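Local coordinates for protein major allergen Alt a 1 (Alternaria alternata, PDB 3V0R) that may bind host plant thaumatin-like proteins and inhibit their beta-glucanase activity, acting as a secreted, disulfide-linked beta-barrel homodimer found in fungi, at residues T93-C104 with C116-V127. Residues are numbered along the deposited sequence; the frame is centred on the assembly and turned at random.
Sequences TYVATATLPNYC and CQGVADAYITLV. With 0FU (2,5,6-triaminopyrimidin-4-ol), chain J; 8AC (8-aminooctanoic acid), chain L.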
# COMPACT_ATOMS: atom_id res chain seq x y z
N THR A 93 -14.65 -11.98 20.10
CA THR A 93 -14.09 -10.71 19.74
C THR A 93 -13.27 -10.23 20.91
O THR A 93 -13.73 -10.31 22.06
CB THR A 93 -15.21 -9.68 19.44
OG1 THR A 93 -15.89 -10.05 18.22
CG2 THR A 93 -14.65 -8.28 19.24
N TYR A 94 -12.06 -9.73 20.65
CA TYR A 94 -11.23 -9.11 21.69
C TYR A 94 -11.27 -7.64 21.52
O TYR A 94 -11.37 -7.16 20.39
CB TYR A 94 -9.78 -9.54 21.57
CG TYR A 94 -9.49 -10.99 21.66
CD1 TYR A 94 -10.19 -11.80 22.52
CD2 TYR A 94 -8.46 -11.57 20.93
CE1 TYR A 94 -9.94 -13.17 22.58
CE2 TYR A 94 -8.18 -12.96 21.01
CZ TYR A 94 -8.92 -13.72 21.84
OH TYR A 94 -8.67 -15.07 21.96
N VAL A 95 -11.21 -6.89 22.62
CA VAL A 95 -11.01 -5.46 22.62
C VAL A 95 -9.89 -5.12 23.54
O VAL A 95 -9.46 -5.95 24.35
CB VAL A 95 -12.25 -4.62 22.97
CG1 VAL A 95 -13.37 -4.84 21.97
CG2 VAL A 95 -12.75 -4.94 24.39
N ALA A 96 -9.29 -3.93 23.37
CA ALA A 96 -8.20 -3.53 24.20
C ALA A 96 -8.10 -2.02 24.21
O ALA A 96 -8.39 -1.39 23.17
CB ALA A 96 -6.83 -4.10 23.73
N THR A 97 -7.62 -1.45 25.31
CA THR A 97 -7.51 -0.00 25.37
C THR A 97 -6.21 0.46 25.93
O THR A 97 -5.56 -0.23 26.68
CB THR A 97 -8.67 0.68 26.20
OG1 THR A 97 -8.56 0.33 27.59
CG2 THR A 97 -10.09 0.35 25.65
N ALA A 98 -5.87 1.72 25.59
CA ALA A 98 -4.74 2.40 26.19
C ALA A 98 -4.79 3.88 26.02
O ALA A 98 -5.57 4.39 25.23
CB ALA A 98 -3.42 1.87 25.54
N THR A 99 -3.94 4.59 26.73
CA THR A 99 -3.65 5.98 26.51
C THR A 99 -2.34 6.02 25.74
O THR A 99 -1.39 5.30 26.10
CB THR A 99 -3.47 6.77 27.85
OG1 THR A 99 -4.72 6.80 28.58
CG2 THR A 99 -3.08 8.21 27.56
N LEU A 100 -2.26 6.86 24.71
CA LEU A 100 -0.99 6.98 23.93
C LEU A 100 -0.47 8.40 24.17
O LEU A 100 -0.86 9.33 23.50
CB LEU A 100 -1.27 6.75 22.46
CG LEU A 100 -2.01 5.51 22.04
CD1 LEU A 100 -2.01 5.34 20.54
CD2 LEU A 100 -1.41 4.23 22.67
N PRO A 101 0.42 8.59 25.15
CA PRO A 101 0.86 9.94 25.48
C PRO A 101 1.63 10.50 24.31
O PRO A 101 2.45 9.79 23.66
CB PRO A 101 1.82 9.73 26.64
CG PRO A 101 1.64 8.33 27.10
CD PRO A 101 1.03 7.56 26.01
N ASN A 102 1.36 11.76 24.03
CA ASN A 102 2.04 12.40 22.92
C ASN A 102 2.24 13.90 23.11
O ASN A 102 1.62 14.51 24.00
CB ASN A 102 1.25 12.08 21.67
CG ASN A 102 -0.13 12.69 21.68
OD1 ASN A 102 -0.29 13.82 21.28
ND2 ASN A 102 -1.11 11.98 22.22
N TYR A 103 3.12 14.49 22.31
CA TYR A 103 3.38 15.92 22.35
C TYR A 103 3.15 16.52 20.97
O TYR A 103 3.64 15.92 19.97
CB TYR A 103 4.84 16.12 22.78
CG TYR A 103 5.19 17.57 22.89
CD1 TYR A 103 4.64 18.35 23.90
CD2 TYR A 103 6.06 18.16 21.99
CE1 TYR A 103 4.95 19.71 24.01
CE2 TYR A 103 6.39 19.52 22.09
CZ TYR A 103 5.82 20.28 23.10
OH TYR A 103 6.14 21.62 23.17
N CYS A 104 2.39 17.62 20.88
CA CYS A 104 2.12 18.30 19.63
C CYS A 104 2.92 19.57 19.51
O CYS A 104 3.06 20.34 20.48
CB CYS A 104 0.62 18.67 19.46
SG CYS A 104 -0.50 17.26 19.64
N CYS A 116 1.88 15.71 16.07
CA CYS A 116 1.94 15.08 17.37
C CYS A 116 2.75 13.80 17.25
O CYS A 116 2.61 13.08 16.26
CB CYS A 116 0.51 14.74 17.89
SG CYS A 116 -0.56 16.20 17.77
N GLN A 117 3.64 13.52 18.19
CA GLN A 117 4.29 12.25 18.19
C GLN A 117 4.37 11.65 19.60
O GLN A 117 4.40 12.41 20.59
CB GLN A 117 5.70 12.35 17.50
CG GLN A 117 6.61 13.31 18.24
CD GLN A 117 8.01 13.61 17.57
OE1 GLN A 117 8.10 14.07 16.40
NE2 GLN A 117 9.10 13.29 18.32
N GLY A 118 4.35 10.31 19.65
CA GLY A 118 4.34 9.59 20.91
C GLY A 118 5.61 9.96 21.72
O GLY A 118 6.69 10.22 21.14
N VAL A 119 5.44 10.07 23.03
CA VAL A 119 6.56 10.29 23.96
C VAL A 119 6.86 9.07 24.82
O VAL A 119 7.86 9.05 25.53
CB VAL A 119 6.37 11.54 24.81
CG1 VAL A 119 6.28 12.76 23.91
CG2 VAL A 119 5.15 11.43 25.73
N ALA A 120 6.03 8.03 24.73
CA ALA A 120 6.20 6.81 25.51
C ALA A 120 5.49 5.68 24.84
O ALA A 120 4.45 5.89 24.19
CB ALA A 120 5.63 6.96 26.91
N ASP A 121 6.00 4.47 25.03
CA ASP A 121 5.29 3.29 24.56
C ASP A 121 4.10 3.02 25.49
O ASP A 121 4.10 3.53 26.60
CB ASP A 121 6.20 2.08 24.60
CG ASP A 121 7.29 2.11 23.55
OD1 ASP A 121 7.35 2.94 22.68
OD2 ASP A 121 8.13 1.19 23.60
N ALA A 122 3.13 2.24 25.04
CA ALA A 122 1.99 1.80 25.85
C ALA A 122 1.81 0.31 25.58
O ALA A 122 2.19 -0.17 24.54
CB ALA A 122 0.68 2.54 25.46
N TYR A 123 1.23 -0.41 26.53
CA TYR A 123 0.98 -1.82 26.41
C TYR A 123 -0.50 -2.07 26.48
O TYR A 123 -1.20 -1.50 27.36
CB TYR A 123 1.75 -2.53 27.47
CG TYR A 123 3.21 -2.52 27.19
CD1 TYR A 123 4.02 -1.44 27.57
CD2 TYR A 123 3.81 -3.56 26.47
CE1 TYR A 123 5.38 -1.41 27.19
CE2 TYR A 123 5.16 -3.57 26.17
CZ TYR A 123 5.93 -2.51 26.53
OH TYR A 123 7.23 -2.54 26.20
N ILE A 124 -1.05 -2.88 25.60
CA ILE A 124 -2.49 -3.11 25.63
C ILE A 124 -2.69 -4.61 25.98
O ILE A 124 -1.86 -5.47 25.57
CB ILE A 124 -3.18 -2.79 24.25
CG1 ILE A 124 -2.59 -3.49 23.02
CG2 ILE A 124 -3.24 -1.29 23.98
CD1 ILE A 124 -3.26 -4.84 22.66
N THR A 125 -3.80 -4.92 26.62
CA THR A 125 -4.21 -6.31 26.89
C THR A 125 -5.52 -6.59 26.16
O THR A 125 -6.56 -5.90 26.32
CB THR A 125 -4.34 -6.61 28.43
OG1 THR A 125 -3.11 -6.36 29.10
CG2 THR A 125 -4.77 -8.14 28.69
N LEU A 126 -5.50 -7.61 25.31
CA LEU A 126 -6.69 -8.04 24.60
C LEU A 126 -7.55 -8.94 25.47
O LEU A 126 -7.10 -9.97 25.96
CB LEU A 126 -6.29 -8.73 23.28
CG LEU A 126 -5.59 -7.87 22.24
CD1 LEU A 126 -4.77 -8.78 21.35
CD2 LEU A 126 -6.65 -7.13 21.43
N VAL A 127 -8.83 -8.60 25.62
CA VAL A 127 -9.77 -9.30 26.49
C VAL A 127 -11.10 -9.53 25.75
O VAL A 127 -11.55 -8.70 24.96
CB VAL A 127 -10.02 -8.51 27.80
CG1 VAL A 127 -10.92 -9.31 28.75
CG2 VAL A 127 -8.68 -8.15 28.50
C4 0FU J . -4.84 -18.24 18.62
N3 0FU J . -4.94 -19.25 19.53
C2 0FU J . -5.81 -19.21 20.57
NAA 0FU J . -5.86 -20.23 21.43
N1 0FU J . -6.64 -18.15 20.75
C6 0FU J . -6.58 -17.11 19.87
NAB 0FU J . -7.37 -16.08 20.04
C5 0FU J . -5.68 -17.12 18.77
NAC 0FU J . -5.59 -16.11 17.87
O4 0FU J . -3.96 -18.26 17.56
NAA 8AC L . -1.65 -20.98 23.04
OAB 8AC L . -5.07 -11.93 19.77
OAC 8AC L . -4.05 -12.44 17.95
CAD 8AC L . -1.79 -19.97 21.98
CAE 8AC L . -1.71 -18.59 22.60
CAF 8AC L . -1.23 -17.55 21.62
CAG 8AC L . -2.46 -16.75 21.15
CAH 8AC L . -2.12 -15.33 20.87
CAI 8AC L . -3.31 -14.67 20.10
CAJ 8AC L . -3.14 -13.17 20.10
CAK 8AC L . -4.17 -12.48 19.17
O HOH W 1 -5.00 -2.61 27.88
O HOH W 2 2.28 7.03 22.89
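C104 and C116 face each other as a non-hydrogen-bonded antiparallel pair, their CA atoms only 3.9 Å apart, and their disulfide (SG to SG 2.2 Å, chi3 101°) ties this end of the beta hairpin covalently. Beside it, Y103 and Q117 exchange both backbone hydrogen bonds, and V119 N continues the ladder to P101 O at 3.1 Å, approaching above the carbonyl plane. N102 has its amide in the position between backbone N and carbonyl carbon (chi1 65°); from there ND2 reaches back to L100 O at 3.0 Å, the acceptor lying in the amide plane, while OD1 rests against C116 CB. V119 touches two residues across the contact, CG2 against P101 CB and CG1 against Y103 CB.

The middle is looser. The register slips by two residues, and one water stands in for a direct bond, donating to T97 O and accepting from T125 N; another donates to both P101 O and A120 O, while A120 N is buried without a partner. Small apolar groups fill in along one side: A98 CB meets I124 CG2 at 3.5 Å, and A122 CB meets L100 CD2. T97 and T125 point away from the opposite strand and are solvent-exposed.

Pairing resumes where V95 and V127 trade two 3.0 Å backbone bonds. Here L126 CD2 packs between Y94 CB and A96 CB, and its CD1 touches carboxylate OAB of 8-aminooctanoic acid, which also lies at the edge of the Y94 ring; NAB of the triaminopyrimidinol lies at that ring's edge too, 2.5 Å from Y94 OH, unusually short for the hydrogen bond it would donate, so the detail is doubtful.

Strand 93-106 continues the antiparallel sheet to strand 81-87, strand 114-128 to strand 15-25, and R105 of the second subunit packs on Y103, Q117 and V119.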